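Local coordinates for protein defensin (Pachyrhizus erosus, PDB 3PSM) that acts as an antifungal plant defensin of the gamma-thionin family and forms a dimer, at the interface of chains A and B. Coordinates in Å, arbitrary orientation; residue numbers count along the deposited sequence, not the author numbering. Chains: chain A/B, Defensin.

Contact 1: the interface of chains A and B. Residues chain A 22, 25-26; chain B 5-6.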
loop_
_atom_site.group_PDB
_atom_site.type_symbol
_atom_site.label_atom_id
_atom_site.label_comp_id
_atom_site.label_asym_id
_atom_site.label_seq_id
_atom_site.Cartn_x
_atom_site.Cartn_y
_atom_site.Cartn_z
ATOM N N ASP A 22 -0.862 3.576 0.873
ATOM C CA ASP A 22 0.435 4.230 0.838
ATOM C C ASP A 22 0.428 5.466 1.725
ATOM O O ASP A 22 1.253 5.648 2.616
ATOM C CB ASP A 22 0.773 4.569 -0.621
ATOM C CG ASP A 22 1.973 5.438 -0.864
ATOM O OD1 ASP A 22 2.848 5.513 0.019
ATOM O OD2 ASP A 22 2.020 6.099 -1.935
ATOM N N LYS A 25 -0.027 4.484 5.535
ATOM C CA LYS A 25 1.146 3.813 6.098
ATOM C C LYS A 25 2.355 4.731 6.131
ATOM O O LYS A 25 3.130 4.712 7.102
ATOM C CB LYS A 25 1.464 2.550 5.305
ATOM C CG LYS A 25 0.518 1.415 5.531
ATOM C CD LYS A 25 0.735 0.241 4.601
ATOM C CE LYS A 25 -0.040 -0.997 5.064
ATOM N NZ LYS A 25 -0.165 -2.027 4.048
ATOM N N ASN A 26 2.591 5.460 5.056
ATOM C CA ASN A 26 3.880 6.131 4.829
ATOM C C ASN A 26 3.890 7.591 5.105
ATOM O O ASN A 26 4.987 8.140 5.348
ATOM C CB ASN A 26 4.345 5.852 3.389
ATOM C CG ASN A 26 4.526 4.375 3.176
ATOM O OD1 ASN A 26 5.159 3.699 4.030
ATOM N ND2 ASN A 26 4.017 3.853 2.089
ATOM N N ASN B 5 4.139 -3.240 1.840
ATOM C CA ASN B 5 4.403 -1.825 1.531
ATOM C C ASN B 5 4.991 -1.766 0.142
ATOM O O ASN B 5 5.233 -2.781 -0.488
ATOM C CB ASN B 5 5.269 -1.184 2.641
ATOM C CG ASN B 5 5.022 0.279 2.788
ATOM O OD1 ASN B 5 4.688 1.021 1.855
ATOM N ND2 ASN B 5 5.176 0.788 4.016
ATOM N N LEU B 6 5.213 -0.553 -0.340
ATOM C CA LEU B 6 5.692 -0.342 -1.696
ATOM C C LEU B 6 7.075 -0.943 -1.865
ATOM O O LEU B 6 7.933 -0.876 -0.977
ATOM C CB LEU B 6 5.736 1.128 -1.979
ATOM C CG LEU B 6 4.373 1.793 -2.252
ATOM C CD1 LEU B 6 4.463 3.294 -2.145
ATOM C CD2 LEU B 6 3.836 1.360 -3.613
#
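B:Asn5 and A:Asn26 meet amide to amide across the interface, their side chains arriving from opposite directions and their planes only 18° apart. The result is a nearly flat ring closed by two hydrogen bonds: ND2 of B:Asn5 donates to OD1 of A:Asn26 at 2.9 Å, and ND2 of A:Asn26 returns the bond to OD1 of B:Asn5 at 2.9 Å. Both acceptors are met on a lone pair in the carbonyl plane, and both bonds are close to straight at the hydrogen. B:Asn5 reaches over from strand 2-6 with CG swung away from its own backbone N (chi1 -151°), and its OD1 also takes the backbone N of B:Leu6 at 2.8 Å, which helps fix the amide's rotation and argues against a flipped B:Asn5. On the other side, A:Asp22, one turn earlier in helix 17-27, plays the second-shell part: its OD1 accepts from ND2 of A:Asn26 at 2.9 Å, on the anti side of the carboxylate. That amide nitrogen therefore serves one acceptor from each chain, and the A:Asp22 acceptor argues against a flipped A:Asn26. B:Leu6 crosses the A:Asp22 side chain at about a right angle, and its methyl CD1 lies 3.5 Å from the carboxylate carbon CG. The paired amides thus tie the helix of one defensin to the first strand of the other, a directional polar link in the dimer.

Contact 2: the interface of chains A and B. Residues chain A 18, 21-22, 25; chain B 36, 38, 40, 42.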
loop_
_atom_site.group_PDB
_atom_site.type_symbol
_atom_site.label_atom_id
_atom_site.label_comp_id
_atom_site.label_asym_id
_atom_site.label_seq_id
_atom_site.Cartn_x
_atom_site.Cartn_y
_atom_site.Cartn_z
ATOM N N GLY A 18 -4.554 1.256 -3.143
ATOM C CA GLY A 18 -3.120 1.380 -2.965
ATOM C C GLY A 18 -2.676 2.773 -2.687
ATOM O O GLY A 18 -1.812 3.032 -1.846
ATOM N N ASP A 21 -3.655 3.389 1.009
ATOM C CA ASP A 21 -2.824 2.587 1.918
ATOM C C ASP A 21 -1.421 3.149 2.009
ATOM O O ASP A 21 -0.834 3.229 3.091
ATOM C CB ASP A 21 -2.831 1.141 1.440
ATOM C CG ASP A 21 -2.434 0.121 2.473
ATOM O OD1 ASP A 21 -2.751 0.309 3.661
ATOM O OD2 ASP A 21 -1.804 -0.889 2.070
ATOM N N ASP A 22 -0.862 3.576 0.873
ATOM C CA ASP A 22 0.435 4.230 0.838
ATOM C C ASP A 22 0.428 5.466 1.725
ATOM O O ASP A 22 1.253 5.648 2.616
ATOM C CB ASP A 22 0.773 4.569 -0.621
ATOM C CG ASP A 22 1.973 5.438 -0.864
ATOM O OD1 ASP A 22 2.848 5.513 0.019
ATOM O OD2 ASP A 22 2.020 6.099 -1.935
ATOM N N LYS A 25 -0.027 4.484 5.535
ATOM C CA LYS A 25 1.146 3.813 6.098
ATOM C C LYS A 25 2.355 4.731 6.131
ATOM O O LYS A 25 3.130 4.712 7.102
ATOM C CB LYS A 25 1.464 2.550 5.305
ATOM C CG LYS A 25 0.518 1.415 5.531
ATOM C CD LYS A 25 0.735 0.241 4.601
ATOM C CE LYS A 25 -0.040 -0.997 5.064
ATOM N NZ LYS A 25 -0.165 -2.027 4.048
ATOM N N ARG B 36 -0.836 -3.752 -7.234
ATOM C CA ARG B 36 -2.114 -3.309 -6.703
ATOM C C ARG B 36 -2.799 -2.370 -7.660
ATOM O O ARG B 36 -2.357 -2.134 -8.764
ATOM C CB ARG B 36 -1.921 -2.710 -5.282
ATOM C CG ARG B 36 -1.524 -3.767 -4.285
ATOM C CD ARG B 36 -1.398 -3.227 -2.893
ATOM N NE ARG B 36 -2.723 -2.876 -2.364
ATOM C CZ ARG B 36 -2.888 -2.261 -1.207
ATOM N NH1 ARG B 36 -1.844 -1.888 -0.502
ATOM N NH2 ARG B 36 -4.097 -2.012 -0.769
ATOM N N ASP B 38 -3.185 0.684 -7.724
ATOM C CA ASP B 38 -2.405 1.847 -8.039
ATOM C C ASP B 38 -1.377 1.599 -9.153
ATOM O O ASP B 38 -0.615 2.484 -9.545
ATOM C CB ASP B 38 -1.717 2.402 -6.787
ATOM C CG ASP B 38 -0.825 1.386 -6.101
ATOM O OD1 ASP B 38 -0.713 0.229 -6.542
ATOM O OD2 ASP B 38 -0.217 1.836 -5.085
ATOM N N ARG B 40 1.285 -0.038 -8.846
ATOM C CA ARG B 40 2.592 -0.114 -8.219
ATOM C C ARG B 40 2.804 -1.511 -7.693
ATOM O O ARG B 40 1.873 -2.287 -7.444
ATOM C CB ARG B 40 2.752 0.967 -7.162
ATOM C CG ARG B 40 2.768 2.360 -7.810
ATOM C CD ARG B 40 3.028 3.430 -6.784
ATOM N NE ARG B 40 1.973 3.593 -5.857
ATOM C CZ ARG B 40 1.845 4.486 -4.907
ATOM N NH1 ARG B 40 2.757 5.454 -4.725
ATOM N NH2 ARG B 40 0.849 4.624 -4.061
ATOM N N TRP B 42 3.947 -3.927 -4.727
ATOM C CA TRP B 42 3.929 -3.992 -3.284
ATOM C C TRP B 42 4.532 -5.305 -2.817
ATOM O O TRP B 42 4.122 -6.386 -3.279
ATOM C CB TRP B 42 2.484 -3.864 -2.766
ATOM C CG TRP B 42 1.874 -2.514 -2.972
ATOM C CD1 TRP B 42 1.503 -1.939 -4.145
ATOM C CD2 TRP B 42 1.556 -1.581 -1.924
ATOM N NE1 TRP B 42 0.963 -0.739 -3.889
ATOM C CE2 TRP B 42 0.978 -0.456 -2.535
ATOM C CE3 TRP B 42 1.680 -1.601 -0.526
ATOM C CZ2 TRP B 42 0.540 0.638 -1.805
ATOM C CZ3 TRP B 42 1.248 -0.511 0.176
ATOM C CH2 TRP B 42 0.672 0.608 -0.460
#
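With chi1 at -160°, the A:Asp21 side chain extends away from its backbone N and carries the carboxylate off helix 17-27 toward B:Arg36, whose chain bends at chi3 (70°) to lay its guanidinium against the helix. In this charged and aromatic part of the dimer interface, two salt bridges flanking a tryptophan join chain B's loop and strand to the helix of chain A. NH1 of B:Arg36 bridges to OD2 of A:Asp21 at 2.8 Å, meeting the oxygen on its anti side, while NZ of A:Lys25 takes the syn side of the same atom. Gripped by two cationic groups, this carboxylate would probably be stabilised as the anion. The guanidinium of B:Arg36 carries CA of A:Gly18 over one face, and its NH1 also sits above the rim of the B:Trp42 ring. B:Arg40, bent the opposite way at chi3 (-68°), holds A:Asp22 end-on: NH2 at 2.8 Å and NH1 at 3.0 Å both reach OD2 from the same face of the carboxylate, each bond tilted from the guanidinium plane. Behind this pair, B:Asp38 acts as a positioning residue. Its OD2 accepts from NE of B:Arg40 at 2.9 Å, from above the carboxylate plane, and from NE1 of B:Trp42 at 3.1 Å through the syn lone pair. The indole, thereby pinned, pushes its six-membered ring between the two acidic side chains against the helix backbone, with CH2 3.9 Å from CA of A:Asp22 and CZ2 3.4 Å from the carbonyl O of A:Gly18.

Contact 1 and contact 2 adjoin within one interface, the centres of their C-alpha atoms about 6 Å apart. Helix 17-27 of chain A serves both, and A:Asp22 and A:Lys25 belong to each. A:Asp22 joins them most directly, one carboxylate oxygen facing contact 1 and the other contact 2. On chain B, contact 1 draws on strand 2-6, whereas contact 2 uses strand 41-46 and the loop leading into it. The helix of one chain thus packs against two strands and a loop of the other; here chain A offers its helix and chain B its strands and loop, in keeping with an interface that is not an exact two-fold.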